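Local coordinates for regulatory protein SdiA (Escherichia coli, PDB 4LFU) that activates transcription of the ftsQAZ cell-division genes and, in response to acyl-homoserine lactone autoinducers from other bacteria, of ydiV, at residues 42-47 and 131-136; 15-20 and 162-167; 115-120 and 138-143; 186-191 and 229-234. One frame throughout, in Å; residues are numbered along the deposited sequence.

Contacts 1, 2 and 3 belong to the autoinducer-binding domain, contact 4 to the DNA-binding domain of the LuxR type. Contact 1 pairs strands 41-47 and 130-137 of a five-stranded antiparallel sheet, and contact 3 lies about 16 Å away, centre to centre, where strand 117-124 of the same sheet begins. Contact 2, its centre also about 16 Å from that of contact 1, joins helices 6-19 and 147-167; Leu162 and Leu165 of the latter pack on Leu44. Along the chain contact 2 encloses contacts 1 and 3, whose segments alternate. Contact 4 follows in series, its centre about 31 Å from contact 1 and about 46 Å from contact 3, consistent with separate sensing and DNA-binding domains.

Contact 1. Residues 42-47 and 131-136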
loop_
_atom_site.group_PDB
_atom_site.type_symbol
_atom_site.label_atom_id
_atom_site.label_comp_id
_atom_site.label_asym_id
_atom_site.label_seq_id
_atom_site.Cartn_x
_atom_site.Cartn_y
_atom_site.Cartn_z
ATOM N N TYR A 42 -14.130 -13.554 -14.698
ATOM C CA TYR A 42 -13.251 -12.778 -13.829
ATOM C C TYR A 42 -12.371 -11.928 -14.735
ATOM O O TYR A 42 -12.223 -12.217 -15.930
ATOM C CB TYR A 42 -12.372 -13.700 -12.977
ATOM C CG TYR A 42 -11.240 -14.342 -13.768
ATOM C CD1 TYR A 42 -11.458 -15.520 -14.480
ATOM C CD2 TYR A 42 -9.955 -13.764 -13.809
ATOM C CE1 TYR A 42 -10.468 -16.096 -15.226
ATOM C CE2 TYR A 42 -8.930 -14.352 -14.551
ATOM C CZ TYR A 42 -9.207 -15.524 -15.253
ATOM O OH TYR A 42 -8.247 -16.159 -16.016
ATOM N N SER A 43 -11.823 -10.861 -14.169
ATOM C CA SER A 43 -10.741 -10.132 -14.776
ATOM C C SER A 43 -9.778 -9.683 -13.670
ATOM O O SER A 43 -10.198 -9.273 -12.605
ATOM C CB SER A 43 -11.258 -8.946 -15.600
ATOM O OG SER A 43 -11.836 -7.946 -14.785
ATOM N N LEU A 44 -8.481 -9.777 -13.929
ATOM C CA LEU A 44 -7.493 -9.312 -12.978
ATOM C C LEU A 44 -6.747 -8.186 -13.688
ATOM O O LEU A 44 -6.099 -8.442 -14.704
ATOM C CB LEU A 44 -6.562 -10.474 -12.602
ATOM C CG LEU A 44 -6.087 -10.713 -11.156
ATOM C CD1 LEU A 44 -4.575 -11.174 -11.148
ATOM C CD2 LEU A 44 -6.294 -9.532 -10.184
ATOM N N CYS A 45 -6.917 -6.948 -13.196
ATOM C CA CYS A 45 -6.304 -5.715 -13.756
ATOM C C CYS A 45 -5.403 -5.036 -12.745
ATOM O O CYS A 45 -5.758 -4.904 -11.580
ATOM C CB CYS A 45 -7.348 -4.667 -14.151
ATOM S SG CYS A 45 -8.574 -5.231 -15.322
ATOM N N VAL A 46 -4.259 -4.561 -13.226
ATOM C CA VAL A 46 -3.242 -3.962 -12.377
ATOM C C VAL A 46 -2.876 -2.620 -12.971
ATOM O O VAL A 46 -2.343 -2.581 -14.083
ATOM C CB VAL A 46 -1.984 -4.913 -12.250
ATOM C CG1 VAL A 46 -0.917 -4.305 -11.372
ATOM C CG2 VAL A 46 -2.398 -6.291 -11.698
ATOM N N ARG A 47 -3.200 -1.542 -12.251
ATOM C CA ARG A 47 -2.755 -0.189 -12.582
ATOM C C ARG A 47 -1.388 0.035 -11.925
ATOM O O ARG A 47 -1.278 0.139 -10.703
ATOM C CB ARG A 47 -3.756 0.936 -12.116
ATOM C CG ARG A 47 -5.276 0.579 -12.119
ATOM C CD ARG A 47 -6.263 1.822 -11.984
ATOM N NE ARG A 47 -6.201 2.614 -13.215
ATOM C CZ ARG A 47 -7.225 3.187 -13.849
ATOM N NH1 ARG A 47 -8.468 3.097 -13.385
ATOM N NH2 ARG A 47 -6.989 3.861 -14.971
ATOM N N GLY A 131 -4.151 -3.542 -7.729
ATOM C CA GLY A 131 -4.727 -4.732 -8.314
ATOM C C GLY A 131 -6.212 -4.762 -8.062
ATOM O O GLY A 131 -6.683 -4.433 -6.958
ATOM N N PHE A 132 -6.954 -5.125 -9.105
ATOM C CA PHE A 132 -8.418 -5.217 -9.058
ATOM C C PHE A 132 -8.856 -6.610 -9.516
ATOM O O PHE A 132 -8.526 -7.043 -10.618
ATOM C CB PHE A 132 -9.044 -4.171 -9.984
ATOM C CG PHE A 132 -8.739 -2.740 -9.596
ATOM C CD1 PHE A 132 -9.636 -2.017 -8.819
ATOM C CD2 PHE A 132 -7.557 -2.115 -10.019
ATOM C CE1 PHE A 132 -9.348 -0.721 -8.441
ATOM C CE2 PHE A 132 -7.274 -0.781 -9.673
ATOM C CZ PHE A 132 -8.158 -0.096 -8.884
ATOM N N LEU A 133 -9.613 -7.306 -8.680
ATOM C CA LEU A 133 -10.195 -8.579 -9.087
ATOM C C LEU A 133 -11.717 -8.437 -9.217
ATOM O O LEU A 133 -12.394 -8.140 -8.247
ATOM C CB LEU A 133 -9.842 -9.682 -8.081
ATOM C CG LEU A 133 -10.472 -11.065 -8.343
ATOM C CD1 LEU A 133 -9.952 -11.698 -9.629
ATOM C CD2 LEU A 133 -10.217 -11.953 -7.142
ATOM N N SER A 134 -12.236 -8.647 -10.419
ATOM C CA SER A 134 -13.671 -8.547 -10.694
ATOM C C SER A 134 -14.233 -9.901 -11.015
ATOM O O SER A 134 -13.593 -10.672 -11.702
ATOM C CB SER A 134 -13.908 -7.671 -11.898
ATOM O OG SER A 134 -13.770 -6.318 -11.560
ATOM N N PHE A 135 -15.414 -10.196 -10.488
ATOM C CA PHE A 135 -16.223 -11.334 -10.949
ATOM C C PHE A 135 -17.498 -10.793 -11.583
ATOM O O PHE A 135 -18.054 -9.808 -11.115
ATOM C CB PHE A 135 -16.623 -12.252 -9.790
ATOM C CG PHE A 135 -15.470 -13.006 -9.150
ATOM C CD1 PHE A 135 -14.333 -13.346 -9.878
ATOM C CD2 PHE A 135 -15.551 -13.404 -7.819
ATOM C CE1 PHE A 135 -13.286 -14.042 -9.289
ATOM C CE2 PHE A 135 -14.512 -14.127 -7.232
ATOM C CZ PHE A 135 -13.380 -14.439 -7.975
ATOM N N SER A 136 -17.965 -11.426 -12.649
ATOM C CA SER A 136 -19.217 -10.990 -13.269
ATOM C C SER A 136 -20.079 -12.156 -13.720
ATOM O O SER A 136 -19.608 -13.252 -13.887
ATOM C CB SER A 136 -18.976 -10.006 -14.420
ATOM O OG SER A 136 -18.270 -10.624 -15.469
HETATM O O HOH W 1 -10.739 -6.153 -12.560
#
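Phe132 lays its CE2 against the aliphatic part of Arg47, 3.4 Å from CG, the two side chains crossing obliquely. The guanidinium and ring planes stand 77° apart, and Arg47 NH1 is taken up by the backbone oxygen of Leu83. The strands run antiparallel, with Ser43-Ser134 and Cys45-Phe132 as hydrogen-bonded pairs: Cys45 O receives Phe132 N at 2.8 Å, and Ser134 N reaches Ser43 O at 3.1 Å. Leu44 CD2 meets Leu133 CB at 4.1 Å, under helix 147-167. Tyr42 CB comes to the edge of the Phe135 ring, 3.7 Å from CD1. On the Ser43 face a water joins Ser43 OG, Ser134 OG and Phe132 O, while Ser134 OG also bonds Thr120 OG1. The face of Leu44, Val46, Leu133 and Phe135 is largely apolar and packs on helices 147-167 and 23-36. The other mixes the hydroxyls and water with Cys45 and the Phe132 ring, chemistry consistent with a pocket that admits polar groups; near Ser43 a tetraethylene glycol, probably from the crystallisation liquor, may mark it.

Contact 2. Residues 15-20 and 162-167; sequences LRFQRM and LMALMR
Arg167 reaches from helix 147-167 to the C-terminal end of helix 6-19, joining two nearly parallel helices of the autoinducer-binding domain, a fold related to GAF domains. The short axes come within 9.4 Å at an angle of 17°, and the arginine buries more surface here than any other residue. Its CG is anti to the backbone N (chi1 163°), and a bend at chi3 (66°) turns NE out of the extended line of the side chain. The guanidinium grips one acceptor end-on: NH1 meets Met20 O at 3.0 Å, nearly in line with the C=O bond, and NH2 meets the same oxygen from a position slightly tilted from the carbonyl plane. NH2 also makes a weak bond to Phe17 O, which lies at the guanidinium edge, while Gln18 O sits over one face. A positive group among carbonyls at a helix end would probably be stabilised by the helix dipole.

Ala164, one turn earlier, points its CB toward helix 6-19 and lies 3.9 Å from Phe17 O. Ala164 and Phe17 form the nearest CA pair, 6.2 Å apart. Phe17 extends between the helices onto Leu157 and Ser161, and Glu29 of helix 23-36 also touches it. Over one face of its ring lies Met20 CE, 4.0 Å above the plane and offset toward the rim.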
loop_
_atom_site.group_PDB
_atom_site.type_symbol
_atom_site.label_atom_id
_atom_site.label_comp_id
_atom_site.label_asym_id
_atom_site.label_seq_id
_atom_site.Cartn_x
_atom_site.Cartn_y
_atom_site.Cartn_z
ATOM N N LEU A 15 -2.387 -22.170 1.128
ATOM C CA LEU A 15 -1.490 -23.245 0.734
ATOM C C LEU A 15 -1.487 -23.453 -0.778
ATOM O O LEU A 15 -0.416 -23.577 -1.374
ATOM C CB LEU A 15 -1.801 -24.538 1.502
ATOM C CG LEU A 15 -1.062 -24.673 2.842
ATOM C CD1 LEU A 15 -1.765 -25.666 3.807
ATOM C CD2 LEU A 15 0.431 -25.064 2.615
ATOM N N ARG A 16 -2.671 -23.470 -1.394
ATOM C CA ARG A 16 -2.778 -23.587 -2.850
ATOM C C ARG A 16 -2.028 -22.507 -3.607
ATOM O O ARG A 16 -1.343 -22.807 -4.556
ATOM C CB ARG A 16 -4.235 -23.616 -3.304
ATOM C CG ARG A 16 -4.749 -24.994 -3.638
ATOM C CD ARG A 16 -6.103 -24.902 -4.288
ATOM N NE ARG A 16 -7.031 -25.833 -3.658
ATOM C CZ ARG A 16 -8.354 -25.736 -3.714
ATOM N NH1 ARG A 16 -8.930 -24.733 -4.375
ATOM N NH2 ARG A 16 -9.106 -26.643 -3.097
ATOM N N PHE A 17 -2.147 -21.250 -3.191
ATOM C CA PHE A 17 -1.426 -20.156 -3.867
ATOM C C PHE A 17 0.063 -20.139 -3.555
ATOM O O PHE A 17 0.871 -19.737 -4.398
ATOM C CB PHE A 17 -2.048 -18.795 -3.560
ATOM C CG PHE A 17 -3.306 -18.514 -4.335
ATOM C CD1 PHE A 17 -3.245 -18.156 -5.689
ATOM C CD2 PHE A 17 -4.555 -18.603 -3.719
ATOM C CE1 PHE A 17 -4.395 -17.891 -6.405
ATOM C CE2 PHE A 17 -5.712 -18.333 -4.432
ATOM C CZ PHE A 17 -5.631 -17.973 -5.780
ATOM N N GLN A 18 0.415 -20.568 -2.346
ATOM C CA GLN A 18 1.822 -20.765 -1.967
ATOM C C GLN A 18 2.533 -21.743 -2.915
ATOM O O GLN A 18 3.644 -21.480 -3.370
ATOM C CB GLN A 18 1.935 -21.295 -0.528
ATOM C CG GLN A 18 2.104 -20.244 0.583
ATOM C CD GLN A 18 1.925 -20.844 2.001
ATOM O OE1 GLN A 18 1.328 -20.217 2.884
ATOM N NE2 GLN A 18 2.432 -22.072 2.207
ATOM N N ARG A 19 1.876 -22.854 -3.225
ATOM C CA ARG A 19 2.511 -23.935 -3.971
ATOM C C ARG A 19 2.512 -23.769 -5.509
ATOM O O ARG A 19 3.147 -24.546 -6.216
ATOM C CB ARG A 19 1.934 -25.295 -3.518
ATOM C CG ARG A 19 1.092 -26.064 -4.547
ATOM C CD ARG A 19 -0.401 -25.796 -4.407
ATOM N NE ARG A 19 -1.209 -25.883 -5.646
ATOM C CZ ARG A 19 -0.755 -25.895 -6.910
ATOM N NH1 ARG A 19 0.548 -25.831 -7.189
ATOM N NH2 ARG A 19 -1.626 -25.967 -7.919
ATOM N N MET A 20 1.823 -22.752 -6.029
ATOM C CA MET A 20 1.744 -22.541 -7.477
ATOM C C MET A 20 3.087 -22.190 -8.097
ATOM O O MET A 20 3.873 -21.453 -7.500
ATOM C CB MET A 20 0.680 -21.500 -7.816
ATOM C CG MET A 20 -0.710 -22.111 -7.775
ATOM S SD MET A 20 -2.051 -20.943 -7.663
ATOM C CE MET A 20 -3.306 -21.965 -6.887
ATOM N N LEU A 162 -2.169 -12.125 -6.655
ATOM C CA LEU A 162 -1.197 -11.118 -7.040
ATOM C C LEU A 162 0.129 -11.240 -6.281
ATOM O O LEU A 162 1.167 -10.881 -6.825
ATOM C CB LEU A 162 -1.782 -9.712 -6.885
ATOM C CG LEU A 162 -2.916 -9.294 -7.827
ATOM C CD1 LEU A 162 -3.617 -8.055 -7.326
ATOM C CD2 LEU A 162 -2.396 -9.089 -9.230
ATOM N N MET A 163 0.099 -11.736 -5.040
ATOM C CA MET A 163 1.360 -12.097 -4.337
ATOM C C MET A 163 2.080 -13.273 -5.002
ATOM O O MET A 163 3.303 -13.208 -5.217
ATOM C CB MET A 163 1.144 -12.347 -2.840
ATOM C CG MET A 163 0.766 -11.076 -2.025
ATOM S SD MET A 163 1.789 -9.590 -2.270
ATOM C CE MET A 163 3.404 -10.195 -1.757
ATOM N N ALA A 164 1.329 -14.322 -5.372
ATOM C CA ALA A 164 1.883 -15.401 -6.194
ATOM C C ALA A 164 2.488 -14.865 -7.483
ATOM O O ALA A 164 3.629 -15.175 -7.813
ATOM C CB ALA A 164 0.826 -16.455 -6.502
ATOM N N LEU A 165 1.741 -14.053 -8.220
ATOM C CA LEU A 165 2.265 -13.499 -9.480
ATOM C C LEU A 165 3.483 -12.585 -9.301
ATOM O O LEU A 165 4.299 -12.474 -10.199
ATOM C CB LEU A 165 1.155 -12.786 -10.280
ATOM C CG LEU A 165 0.024 -13.676 -10.823
ATOM C CD1 LEU A 165 -1.250 -12.870 -11.037
ATOM C CD2 LEU A 165 0.439 -14.372 -12.100
ATOM N N MET A 166 3.576 -11.910 -8.155
ATOM C CA MET A 166 4.763 -11.124 -7.816
ATOM C C MET A 166 5.962 -12.030 -7.564
ATOM O O MET A 166 7.045 -11.766 -8.079
ATOM C CB MET A 166 4.517 -10.210 -6.612
ATOM C CG MET A 166 3.986 -8.825 -7.004
ATOM S SD MET A 166 3.848 -7.691 -5.611
ATOM C CE MET A 166 5.448 -6.888 -5.638
ATOM N N ARG A 167 5.746 -13.098 -6.789
ATOM C CA ARG A 167 6.755 -14.137 -6.543
ATOM C C ARG A 167 7.263 -14.775 -7.837
ATOM O O ARG A 167 8.448 -15.024 -7.964
ATOM C CB ARG A 167 6.197 -15.221 -5.604
ATOM C CG ARG A 167 7.001 -16.521 -5.608
ATOM C CD ARG A 167 6.586 -17.459 -4.467
ATOM N NE ARG A 167 5.220 -17.970 -4.609
ATOM C CZ ARG A 167 4.847 -18.895 -5.493
ATOM N NH1 ARG A 167 5.734 -19.415 -6.330
ATOM N NH2 ARG A 167 3.583 -19.295 -5.544
#

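Contact 3. Residues 115-120 and 138-143; sequences LRRGVT and CSAREI
Arg116 and Arg117 pack against Cys138-Ala140 beside a classic beta bulge, in which both arginines face Arg137 at the start of strand 117-124 in the antiparallel sheet. Arg116 sets its CB 3.9 Å from Ala140 CB, and its CG lies 3.4 Å from Cys138 O. CG is anti to the carbonyl carbon (chi1 -67°), and a bend at chi2 (-64°) turns CD. NH1 donates to Leu115 O from well above the carbonyl plane. This nitrogen is thus shared by the carbonyl of Leu115 and that of Arg111 in helix 104-112, turned away from the 138-143 loop. Arg117 packs as closely: its CG passes 3.6 Å from Ser139 O, and its guanidinium spreads over the methyl of Ala140, with CB 3.8 Å above the plane and offset toward the rim. NH1 bonds Arg116 O at 3.0 Å, which helps fix the turn of the group.

The looser side lies at the two ends. Leu115 CD2 only brushes Cys138 SG at 4.5 Å. Arg141 and Glu142 are exposed to solvent, their CB atoms directed away from 115-120. Glu142 OE2 remains 5.8 Å from Arg117 NE, close enough that a weak attraction is possible, but the charged atoms do not touch. No hydrogen bond links the two segments; the loop is shaped internally by an ST turn, in which Ser139 OG accepts the backbone N of Arg141 at 3.2 Å.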
loop_
_atom_site.group_PDB
_atom_site.type_symbol
_atom_site.label_atom_id
_atom_site.label_comp_id
_atom_site.label_asym_id
_atom_site.label_seq_id
_atom_site.Cartn_x
_atom_site.Cartn_y
_atom_site.Cartn_z
ATOM N N LEU A 115 -24.254 -9.094 -19.763
ATOM C CA LEU A 115 -23.844 -8.909 -18.358
ATOM C C LEU A 115 -24.940 -8.260 -17.502
ATOM O O LEU A 115 -25.540 -7.248 -17.889
ATOM C CB LEU A 115 -22.557 -8.074 -18.237
ATOM C CG LEU A 115 -21.147 -8.657 -18.375
ATOM C CD1 LEU A 115 -20.137 -7.581 -17.976
ATOM C CD2 LEU A 115 -20.940 -9.935 -17.548
ATOM N N ARG A 116 -25.150 -8.818 -16.313
ATOM C CA ARG A 116 -26.177 -8.305 -15.387
ATOM C C ARG A 116 -25.632 -7.899 -14.006
ATOM O O ARG A 116 -26.118 -6.957 -13.411
ATOM C CB ARG A 116 -27.341 -9.325 -15.240
ATOM C CG ARG A 116 -28.200 -9.542 -16.538
ATOM C CD ARG A 116 -28.952 -8.274 -16.980
ATOM N NE ARG A 116 -29.734 -8.455 -18.215
ATOM C CZ ARG A 116 -29.339 -8.092 -19.441
ATOM N NH1 ARG A 116 -28.155 -7.522 -19.631
ATOM N NH2 ARG A 116 -30.127 -8.306 -20.495
ATOM N N ARG A 117 -24.629 -8.615 -13.508
ATOM C CA ARG A 117 -24.206 -8.515 -12.108
ATOM C C ARG A 117 -22.699 -8.766 -11.986
ATOM O O ARG A 117 -22.105 -9.484 -12.804
ATOM C CB ARG A 117 -24.968 -9.537 -11.222
ATOM C CG ARG A 117 -26.519 -9.420 -11.171
ATOM C CD ARG A 117 -27.025 -8.236 -10.329
ATOM N NE ARG A 117 -28.492 -8.203 -10.242
ATOM C CZ ARG A 117 -29.318 -7.554 -11.076
ATOM N NH1 ARG A 117 -28.859 -6.857 -12.112
ATOM N NH2 ARG A 117 -30.633 -7.613 -10.884
ATOM N N GLY A 118 -22.087 -8.164 -10.969
ATOM C CA GLY A 118 -20.685 -8.425 -10.661
ATOM C C GLY A 118 -20.220 -7.765 -9.384
ATOM O O GLY A 118 -20.977 -7.100 -8.705
ATOM N N VAL A 119 -18.945 -7.936 -9.083
ATOM C CA VAL A 119 -18.368 -7.463 -7.847
ATOM C C VAL A 119 -16.864 -7.216 -8.078
ATOM O O VAL A 119 -16.235 -7.917 -8.861
ATOM C CB VAL A 119 -18.633 -8.505 -6.730
ATOM C CG1 VAL A 119 -17.999 -9.853 -7.074
ATOM C CG2 VAL A 119 -18.175 -7.993 -5.361
ATOM N N THR A 120 -16.288 -6.221 -7.429
ATOM C CA THR A 120 -14.836 -6.028 -7.539
ATOM C C THR A 120 -14.179 -5.942 -6.154
ATOM O O THR A 120 -14.725 -5.348 -5.224
ATOM C CB THR A 120 -14.490 -4.796 -8.412
ATOM O OG1 THR A 120 -15.220 -4.891 -9.633
ATOM C CG2 THR A 120 -12.988 -4.719 -8.744
ATOM N N CYS A 138 -23.822 -13.239 -16.043
ATOM C CA CYS A 138 -24.845 -12.920 -17.035
ATOM C C CYS A 138 -26.260 -13.068 -16.503
ATOM O O CYS A 138 -27.212 -12.729 -17.197
ATOM C CB CYS A 138 -24.666 -13.782 -18.286
ATOM S SG CYS A 138 -23.077 -13.514 -19.115
ATOM N N SER A 139 -26.396 -13.567 -15.276
ATOM C CA SER A 139 -27.703 -13.859 -14.686
ATOM C C SER A 139 -28.086 -12.857 -13.608
ATOM O O SER A 139 -27.316 -12.565 -12.699
ATOM C CB SER A 139 -27.753 -15.290 -14.131
ATOM O OG SER A 139 -28.786 -15.419 -13.160
ATOM N N ALA A 140 -29.301 -12.346 -13.732
ATOM C CA ALA A 140 -29.814 -11.307 -12.851
ATOM C C ALA A 140 -30.526 -11.915 -11.642
ATOM O O ALA A 140 -31.138 -11.192 -10.849
ATOM C CB ALA A 140 -30.763 -10.380 -13.627
ATOM N N ARG A 141 -30.450 -13.239 -11.514
ATOM C CA ARG A 141 -31.173 -13.938 -10.465
ATOM C C ARG A 141 -30.417 -13.916 -9.139
ATOM O O ARG A 141 -29.183 -14.098 -9.087
ATOM C CB ARG A 141 -31.517 -15.371 -10.882
ATOM C CG ARG A 141 -32.885 -15.515 -11.537
ATOM C CD ARG A 141 -33.124 -16.970 -11.912
ATOM N NE ARG A 141 -34.542 -17.333 -11.900
ATOM C CZ ARG A 141 -35.002 -18.573 -12.082
ATOM N NH1 ARG A 141 -34.159 -19.581 -12.299
ATOM N NH2 ARG A 141 -36.309 -18.807 -12.048
ATOM N N GLU A 142 -31.182 -13.682 -8.074
ATOM C CA GLU A 142 -30.649 -13.581 -6.728
ATOM C C GLU A 142 -29.989 -14.897 -6.323
ATOM O O GLU A 142 -30.642 -15.948 -6.261
ATOM C CB GLU A 142 -31.768 -13.224 -5.743
ATOM C CG GLU A 142 -31.328 -12.297 -4.614
ATOM C CD GLU A 142 -31.634 -10.832 -4.906
ATOM O OE1 GLU A 142 -32.831 -10.455 -4.870
ATOM O OE2 GLU A 142 -30.675 -10.062 -5.156
ATOM N N ILE A 143 -28.678 -14.833 -6.101
ATOM C CA ILE A 143 -27.935 -15.941 -5.506
ATOM C C ILE A 143 -27.800 -15.677 -3.998
ATOM O O ILE A 143 -27.493 -14.544 -3.579
ATOM C CB ILE A 143 -26.541 -16.169 -6.173
ATOM C CG1 ILE A 143 -25.541 -15.063 -5.781
ATOM C CG2 ILE A 143 -26.693 -16.307 -7.706
ATOM C CD1 ILE A 143 -24.134 -15.567 -5.431
#

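Contact 4. Residues 186-191 and 229-234; sequences EILRWT and QVACYA
Val230 opens the contact from helix 227-237, its CG1 lying anti to the backbone N (chi1 -177°) and meeting both methyls of Leu188, CD1 at 3.7 Å and CD2 at 3.8 Å. The two side chains cross at about a right angle, much as the short helix axes do at 97°. Ala231 and Leu188 form the nearest CA pair, 5.8 Å apart. Ala231 CB touches Leu188 CD1 and, at 4.1 Å, Thr191 CG2. Thr191 turns its hydroxyl back to Ile187 O, 2.9 Å from OG1, and also bonds Gln215 NE2, which leaves its methyl to face the alanine. Next, Tyr233 OH bonds Glu193 of the second subunit. Ala234 then presses CB to 3.5 Å from Leu188 CD2, a tight carbon contact. Met218 of helix 208-222 also packs on Leu188. The contact thus joins the first and last of the four helices of the LuxR-type helix-turn-helix domain, with helices 197-204 and 208-222 between them in sequence.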
loop_
_atom_site.group_PDB
_atom_site.type_symbol
_atom_site.label_atom_id
_atom_site.label_comp_id
_atom_site.label_asym_id
_atom_site.label_seq_id
_atom_site.Cartn_x
_atom_site.Cartn_y
_atom_site.Cartn_z
ATOM N N GLU A 186 21.494 5.479 -1.237
ATOM C CA GLU A 186 21.798 6.553 -0.276
ATOM C C GLU A 186 21.857 7.939 -0.931
ATOM O O GLU A 186 21.242 8.880 -0.450
ATOM C CB GLU A 186 23.089 6.242 0.489
ATOM C CG GLU A 186 23.605 7.391 1.367
ATOM C CD GLU A 186 24.834 6.989 2.173
ATOM O OE1 GLU A 186 25.793 6.469 1.566
ATOM O OE2 GLU A 186 24.841 7.172 3.418
ATOM N N ILE A 187 22.619 8.062 -2.011
ATOM C CA ILE A 187 22.623 9.270 -2.846
ATOM C C ILE A 187 21.226 9.642 -3.401
ATOM O O ILE A 187 20.864 10.807 -3.437
ATOM C CB ILE A 187 23.697 9.168 -3.976
ATOM C CG1 ILE A 187 25.104 9.386 -3.373
ATOM C CG2 ILE A 187 23.435 10.203 -5.129
ATOM C CD1 ILE A 187 26.231 8.791 -4.173
ATOM N N LEU A 188 20.446 8.638 -3.806
ATOM C CA LEU A 188 19.094 8.855 -4.309
ATOM C C LEU A 188 18.198 9.496 -3.262
ATOM O O LEU A 188 17.512 10.470 -3.548
ATOM C CB LEU A 188 18.500 7.551 -4.820
ATOM C CG LEU A 188 17.550 7.775 -5.997
ATOM C CD1 LEU A 188 18.223 8.592 -7.138
ATOM C CD2 LEU A 188 17.049 6.420 -6.461
ATOM N N ARG A 189 18.250 8.973 -2.042
ATOM C CA ARG A 189 17.525 9.544 -0.896
ATOM C C ARG A 189 17.786 11.012 -0.616
ATOM O O ARG A 189 16.851 11.761 -0.307
ATOM C CB ARG A 189 17.770 8.716 0.368
ATOM C CG ARG A 189 17.074 7.353 0.328
ATOM C CD ARG A 189 17.027 6.711 1.730
ATOM N NE ARG A 189 18.373 6.387 2.220
ATOM C CZ ARG A 189 19.046 5.286 1.892
ATOM N NH1 ARG A 189 18.509 4.373 1.077
ATOM N NH2 ARG A 189 20.251 5.090 2.397
ATOM N N TRP A 190 19.047 11.431 -0.710
ATOM C CA TRP A 190 19.400 12.843 -0.519
ATOM C C TRP A 190 18.919 13.685 -1.697
ATOM O O TRP A 190 18.573 14.863 -1.523
ATOM C CB TRP A 190 20.922 13.045 -0.255
ATOM C CG TRP A 190 21.332 12.583 1.105
ATOM C CD1 TRP A 190 22.019 11.445 1.403
ATOM C CD2 TRP A 190 21.035 13.214 2.367
ATOM N NE1 TRP A 190 22.180 11.326 2.764
ATOM C CE2 TRP A 190 21.585 12.394 3.381
ATOM C CE3 TRP A 190 20.362 14.394 2.739
ATOM C CZ2 TRP A 190 21.489 12.712 4.743
ATOM C CZ3 TRP A 190 20.263 14.715 4.094
ATOM C CH2 TRP A 190 20.820 13.874 5.083
ATOM N N THR A 191 18.910 13.073 -2.882
ATOM C CA THR A 191 18.364 13.706 -4.095
ATOM C C THR A 191 16.856 14.031 -3.953
ATOM O O THR A 191 16.402 15.160 -4.232
ATOM C CB THR A 191 18.662 12.830 -5.335
ATOM O OG1 THR A 191 20.080 12.737 -5.478
ATOM C CG2 THR A 191 18.052 13.430 -6.636
ATOM N N GLN A 229 13.778 11.821 -12.575
ATOM C CA GLN A 229 13.038 10.624 -12.994
ATOM C C GLN A 229 13.476 9.394 -12.188
ATOM O O GLN A 229 12.645 8.572 -11.795
ATOM C CB GLN A 229 13.156 10.334 -14.519
ATOM C CG GLN A 229 12.306 9.089 -14.876
ATOM C CD GLN A 229 12.499 8.529 -16.271
ATOM O OE1 GLN A 229 11.972 9.061 -17.238
ATOM N NE2 GLN A 229 13.205 7.400 -16.369
ATOM N N VAL A 230 14.782 9.272 -11.933
ATOM C CA VAL A 230 15.281 8.142 -11.110
ATOM C C VAL A 230 14.743 8.195 -9.689
ATOM O O VAL A 230 14.194 7.208 -9.179
ATOM C CB VAL A 230 16.809 8.074 -11.057
ATOM C CG1 VAL A 230 17.243 6.842 -10.252
ATOM C CG2 VAL A 230 17.362 8.033 -12.436
ATOM N N ALA A 231 14.882 9.352 -9.054
ATOM C CA ALA A 231 14.382 9.537 -7.702
ATOM C C ALA A 231 12.862 9.351 -7.608
ATOM O O ALA A 231 12.366 8.728 -6.669
ATOM C CB ALA A 231 14.804 10.915 -7.169
ATOM N N CYS A 232 12.114 9.891 -8.574
ATOM C CA CYS A 232 10.635 9.773 -8.554
ATOM C C CYS A 232 10.150 8.368 -8.780
ATOM O O CYS A 232 9.222 7.950 -8.137
ATOM C CB CYS A 232 9.992 10.695 -9.582
ATOM S SG CYS A 232 10.131 12.387 -9.093
ATOM N N TYR A 233 10.783 7.645 -9.699
ATOM C CA TYR A 233 10.470 6.230 -9.918
ATOM C C TYR A 233 10.752 5.370 -8.676
ATOM O O TYR A 233 9.910 4.555 -8.258
ATOM C CB TYR A 233 11.211 5.700 -11.148
ATOM C CG TYR A 233 10.457 5.896 -12.454
ATOM C CD1 TYR A 233 10.037 7.155 -12.860
ATOM C CD2 TYR A 233 10.168 4.809 -13.286
ATOM C CE1 TYR A 233 9.359 7.337 -14.066
ATOM C CE2 TYR A 233 9.475 4.979 -14.504
ATOM C CZ TYR A 233 9.081 6.245 -14.880
ATOM O OH TYR A 233 8.418 6.420 -16.074
ATOM N N ALA A 234 11.925 5.583 -8.091
ATOM C CA ALA A 234 12.312 4.980 -6.806
ATOM C C ALA A 234 11.351 5.294 -5.645
ATOM O O ALA A 234 10.955 4.413 -4.873
ATOM C CB ALA A 234 13.705 5.463 -6.449
#